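Local coordinates for vacuolar-sorting protein BRO1 (Saccharomyces cerevisiae, PDB 1ZB1) that takes part in sorting cargo proteins into the intralumenal vesicles of multivesicular bodies and, as an adapter, recruits the deubiquitinase DOA4 to endosomes, at residues W23-G26 with L27-L31; D45-A48 with T49-D53. One frame throughout, in Å; residues are numbered along the deposited sequence.

Contacts 1 and 2 lie on two helices that follow each other in the chain, contact 1 on helix 23-34 and contact 2 at the start of helix 46-58. Their centres are about 11 Å apart, and both sit far from the middle of the elongated Bro1 domain, at about 36 and 34 Å from its centre. The helices touch: Leu52 packs on the indole of Trp23, Thr49 meets Lys24 and Leu27, and Asp53 probably accepts a hydrogen bond from the backbone N of Trp23. Helix 349-371, close to the end of the modelled chain, touches both, so early and late parts of the domain meet here.

Contact 1 (W23-G26 with L27-L31); sequences WKKG and LSSYL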
loop_
_atom_site.group_PDB
_atom_site.type_symbol
_atom_site.label_atom_id
_atom_site.label_comp_id
_atom_site.label_asym_id
_atom_site.label_seq_id
_atom_site.Cartn_x
_atom_site.Cartn_y
_atom_site.Cartn_z
ATOM N N TRP A 23 -5.935 -19.791 -23.098
ATOM C CA TRP A 23 -4.658 -19.634 -23.783
ATOM C C TRP A 23 -4.445 -20.718 -24.845
ATOM O O TRP A 23 -3.840 -20.454 -25.877
ATOM C CB TRP A 23 -3.488 -19.664 -22.787
ATOM C CG TRP A 23 -3.039 -18.302 -22.309
ATOM C CD1 TRP A 23 -3.255 -17.751 -21.079
ATOM C CD2 TRP A 23 -2.281 -17.339 -23.052
ATOM N NE1 TRP A 23 -2.671 -16.501 -21.005
ATOM C CE2 TRP A 23 -2.069 -16.225 -22.203
ATOM C CE3 TRP A 23 -1.757 -17.308 -24.352
ATOM C CZ2 TRP A 23 -1.354 -15.091 -22.613
ATOM C CZ3 TRP A 23 -1.044 -16.177 -24.759
ATOM C CH2 TRP A 23 -0.852 -15.087 -23.889
ATOM N N LYS A 24 -4.930 -21.932 -24.589
ATOM C CA LYS A 24 -4.777 -23.022 -25.551
ATOM C C LYS A 24 -5.496 -22.688 -26.856
ATOM O O LYS A 24 -4.895 -22.692 -27.929
ATOM C CB LYS A 24 -5.319 -24.333 -24.968
ATOM C CG LYS A 24 -4.597 -24.784 -23.707
ATOM C CD LYS A 24 -5.241 -26.014 -23.074
ATOM C CE LYS A 24 -5.009 -27.261 -23.908
ATOM N NZ LYS A 24 -5.600 -28.478 -23.275
ATOM N N LYS A 25 -6.784 -22.389 -26.762
ATOM C CA LYS A 25 -7.568 -22.047 -27.944
ATOM C C LYS A 25 -7.054 -20.768 -28.605
ATOM O O LYS A 25 -6.953 -20.689 -29.828
ATOM C CB LYS A 25 -9.041 -21.871 -27.566
ATOM C CG LYS A 25 -9.930 -21.416 -28.714
ATOM C CD LYS A 25 -11.370 -21.236 -28.252
ATOM C CE LYS A 25 -12.243 -20.662 -29.359
ATOM N NZ LYS A 25 -13.638 -20.401 -28.904
ATOM N N GLY A 26 -6.725 -19.773 -27.787
ATOM C CA GLY A 26 -6.244 -18.505 -28.311
ATOM C C GLY A 26 -4.918 -18.584 -29.037
ATOM O O GLY A 26 -4.720 -17.933 -30.062
ATOM N N LEU A 27 -4.003 -19.391 -28.515
ATOM C CA LEU A 27 -2.691 -19.528 -29.129
ATOM C C LEU A 27 -2.739 -20.418 -30.368
ATOM O O LEU A 27 -2.090 -20.129 -31.373
ATOM C CB LEU A 27 -1.699 -20.089 -28.106
ATOM C CG LEU A 27 -0.218 -19.812 -28.349
ATOM C CD1 LEU A 27 -0.015 -18.356 -28.756
ATOM C CD2 LEU A 27 0.565 -20.128 -27.078
ATOM N N SER A 28 -3.506 -21.501 -30.305
ATOM C CA SER A 28 -3.597 -22.390 -31.452
ATOM C C SER A 28 -4.305 -21.674 -32.606
ATOM O O SER A 28 -3.915 -21.819 -33.765
ATOM C CB SER A 28 -4.327 -23.686 -31.080
ATOM O OG SER A 28 -5.629 -23.436 -30.587
ATOM N N SER A 29 -5.332 -20.890 -32.291
ATOM C CA SER A 29 -6.051 -20.160 -33.328
ATOM C C SER A 29 -5.091 -19.231 -34.047
ATOM O O SER A 29 -5.034 -19.218 -35.277
ATOM C CB SER A 29 -7.203 -19.352 -32.729
ATOM O OG SER A 29 -8.232 -20.217 -32.284
ATOM N N TYR A 30 -4.332 -18.454 -33.280
ATOM C CA TYR A 30 -3.361 -17.538 -33.864
ATOM C C TYR A 30 -2.430 -18.299 -34.803
ATOM O O TYR A 30 -2.172 -17.861 -35.925
ATOM C CB TYR A 30 -2.533 -16.863 -32.772
ATOM C CG TYR A 30 -1.342 -16.098 -33.305
ATOM C CD1 TYR A 30 -1.506 -14.891 -33.989
ATOM C CD2 TYR A 30 -0.053 -16.598 -33.152
ATOM C CE1 TYR A 30 -0.409 -14.203 -34.507
ATOM C CE2 TYR A 30 1.048 -15.922 -33.667
ATOM C CZ TYR A 30 0.867 -14.728 -34.342
ATOM O OH TYR A 30 1.965 -14.066 -34.849
ATOM N N LEU A 31 -1.929 -19.437 -34.330
ATOM C CA LEU A 31 -1.024 -20.270 -35.113
ATOM C C LEU A 31 -1.692 -20.813 -36.378
ATOM O O LEU A 31 -1.107 -20.764 -37.458
ATOM C CB LEU A 31 -0.504 -21.427 -34.253
ATOM C CG LEU A 31 0.368 -21.032 -33.055
ATOM C CD1 LEU A 31 0.664 -22.253 -32.194
ATOM C CD2 LEU A 31 1.658 -20.401 -33.550
#
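Ser29 turns its hydroxyl back along the helix to Lys25, and Ser29 OG gives a hydrogen bond of 2.8 Å to Lys25 O. Lys25 O also accepts from Ser29 N at 3.0 Å. The two donors reach it from opposite faces of the carbonyl plane, so one residue grips one oxygen twice. This follows from chi1 of -70°, which sets OG beside the serine's own backbone N. Lys25 suits the exposed side: its extended chain runs outward, with Lys25 CG passing 4.1 Å from Ser29 OG.

Ser28 points its hydroxyl differently. With chi1 of 58°, Ser28 OG lies between the backbone N and the carbonyl carbon, 2.9 Å from Lys24 O and 3.1 Å from Lys25 O; its single proton could serve either. A small hydroxyl fits both serine positions because it can fold onto the preceding turn of backbone.

Leu27 occupies another face. Leu27 CB rests 3.1 Å from Trp23 O, which accepts from Leu27 N, while the leucine side chain touches Leu367 and Ile371 of helix 349-371. The indole of Trp23 also faces inward, against Arg56 and Met95, and its NE1 is hydrogen-bonded to Tyr75; a large flat group with a single N-H serves this buried place well. Gly26 O accepts from Tyr30 N at 3.3 Å.

Regular i to i+4 backbone bonding, with serine hydroxyls folded back on the preceding turn, is typical of an alpha-helix; buried Trp23, Leu27 and Leu31 set against exposed Lys25 make this one amphipathic, packed within the largely helical Bro1 domain.

Contact 2 (D45-A48 with T49-D53); sequences DEKA and TSELD
Thr49 and Asp45 are joined by two hydrogen bonds on one carbonyl. Thr49 N approaches Asp45 O at 3.0 Å, nearly along the C=O axis, whereas Thr49 OG1 comes from above the carbonyl plane at 2.7 Å from Asp45 O. A chi1 of -53° holds OG1 beside the threonine's own N and turns CG2 toward helix 23-34. Threonine thus serves both a polar and an apolar neighbourhood. One water continues the polar side, donating to Thr49 OG1 and accepting from Asp45 N.

Asp45 is the N-cap of helix 46-58. Asp45 OD1 accepts from Ala48 N at 3.0 Å; the N-H...O angle is a nearly straight 172°, though the donor comes from above the carboxylate plane. The short acidic side chain reaches an amide of the first turn, and its negative charge would be expected to interact favourably with the helix dipole. Beyond the cap, backbone bonding runs on in i to i+4 steps, with Leu52 N meeting Ala48 O at 2.9 Å.

Charge pairing occupies the outer face, where Lys47 and Glu51, oppositely charged and four residues apart, can span one helical turn. Lys47 runs extended before bending at its last torsion (chi4 -67°), which brings Lys47 NZ to the syn lone pair of Glu51 OE2 in a salt bridge of 2.7 Å. The other oxygen, OE1, is salt-bridged to Lys363 of helix 349-371, so the carboxylate is shared between two lysines.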
loop_
_atom_site.group_PDB
_atom_site.type_symbol
_atom_site.label_atom_id
_atom_site.label_comp_id
_atom_site.label_asym_id
_atom_site.label_seq_id
_atom_site.Cartn_x
_atom_site.Cartn_y
_atom_site.Cartn_z
ATOM N N ASP A 45 3.469 -25.728 -28.519
ATOM C CA ASP A 45 3.995 -26.520 -27.404
ATOM C C ASP A 45 2.774 -26.811 -26.541
ATOM O O ASP A 45 2.398 -25.997 -25.696
ATOM C CB ASP A 45 5.010 -25.713 -26.592
ATOM C CG ASP A 45 5.680 -26.534 -25.498
ATOM O OD1 ASP A 45 5.073 -27.512 -25.008
ATOM O OD2 ASP A 45 6.815 -26.182 -25.116
ATOM N N GLU A 46 2.150 -27.963 -26.772
ATOM C CA GLU A 46 0.949 -28.355 -26.044
ATOM C C GLU A 46 1.119 -28.382 -24.528
ATOM O O GLU A 46 0.279 -27.862 -23.796
ATOM C CB GLU A 46 0.470 -29.726 -26.532
ATOM C CG GLU A 46 -0.624 -30.366 -25.680
ATOM C CD GLU A 46 -1.928 -29.582 -25.679
ATOM O OE1 GLU A 46 -1.938 -28.426 -25.188
ATOM O OE2 GLU A 46 -2.946 -30.128 -26.166
ATOM N N LYS A 47 2.204 -28.985 -24.060
ATOM C CA LYS A 47 2.451 -29.084 -22.627
ATOM C C LYS A 47 2.619 -27.717 -21.954
ATOM O O LYS A 47 1.946 -27.415 -20.968
ATOM C CB LYS A 47 3.690 -29.941 -22.369
ATOM C CG LYS A 47 3.922 -30.260 -20.903
ATOM C CD LYS A 47 5.091 -31.218 -20.740
ATOM C CE LYS A 47 5.333 -31.564 -19.275
ATOM N NZ LYS A 47 5.802 -30.389 -18.485
ATOM N N ALA A 48 3.519 -26.896 -22.483
ATOM C CA ALA A 48 3.752 -25.575 -21.918
ATOM C C ALA A 48 2.485 -24.724 -21.962
ATOM O O ALA A 48 2.136 -24.080 -20.973
ATOM C CB ALA A 48 4.883 -24.876 -22.663
ATOM N N THR A 49 1.791 -24.731 -23.099
ATOM C CA THR A 49 0.574 -23.933 -23.242
ATOM C C THR A 49 -0.519 -24.390 -22.282
ATOM O O THR A 49 -1.316 -23.578 -21.812
ATOM C CB THR A 49 0.042 -23.973 -24.686
ATOM O OG1 THR A 49 1.098 -23.611 -25.588
ATOM C CG2 THR A 49 -1.122 -22.987 -24.857
ATOM N N SER A 50 -0.553 -25.687 -21.984
ATOM C CA SER A 50 -1.538 -26.223 -21.052
ATOM C C SER A 50 -1.203 -25.740 -19.635
ATOM O O SER A 50 -2.090 -25.362 -18.863
ATOM C CB SER A 50 -1.530 -27.755 -21.099
ATOM O OG SER A 50 -2.462 -28.296 -20.178
ATOM N N GLU A 51 0.083 -25.742 -19.298
ATOM C CA GLU A 51 0.529 -25.298 -17.980
ATOM C C GLU A 51 0.295 -23.794 -17.800
ATOM O O GLU A 51 -0.091 -23.342 -16.721
ATOM C CB GLU A 51 2.011 -25.644 -17.784
ATOM C CG GLU A 51 2.230 -27.044 -17.196
ATOM C CD GLU A 51 3.607 -27.617 -17.490
ATOM O OE1 GLU A 51 4.594 -26.851 -17.493
ATOM O OE2 GLU A 51 3.704 -28.845 -17.706
ATOM N N LEU A 52 0.526 -23.033 -18.865
ATOM C CA LEU A 52 0.319 -21.589 -18.843
ATOM C C LEU A 52 -1.153 -21.259 -18.613
ATOM O O LEU A 52 -1.478 -20.379 -17.823
ATOM C CB LEU A 52 0.761 -20.967 -20.166
ATOM C CG LEU A 52 0.302 -19.520 -20.411
ATOM C CD1 LEU A 52 1.086 -18.558 -19.502
ATOM C CD2 LEU A 52 0.525 -19.161 -21.873
ATOM N N ASP A 53 -2.040 -21.951 -19.325
ATOM C CA ASP A 53 -3.474 -21.710 -19.183
ATOM C C ASP A 53 -3.885 -21.967 -17.733
ATOM O O ASP A 53 -4.714 -21.250 -17.164
ATOM C CB ASP A 53 -4.260 -22.631 -20.120
ATOM C CG ASP A 53 -5.740 -22.300 -20.159
ATOM O OD1 ASP A 53 -6.090 -21.198 -20.636
ATOM O OD2 ASP A 53 -6.552 -23.138 -19.713
HETATM O O HOH W 1 2.764 -23.033 -27.776
#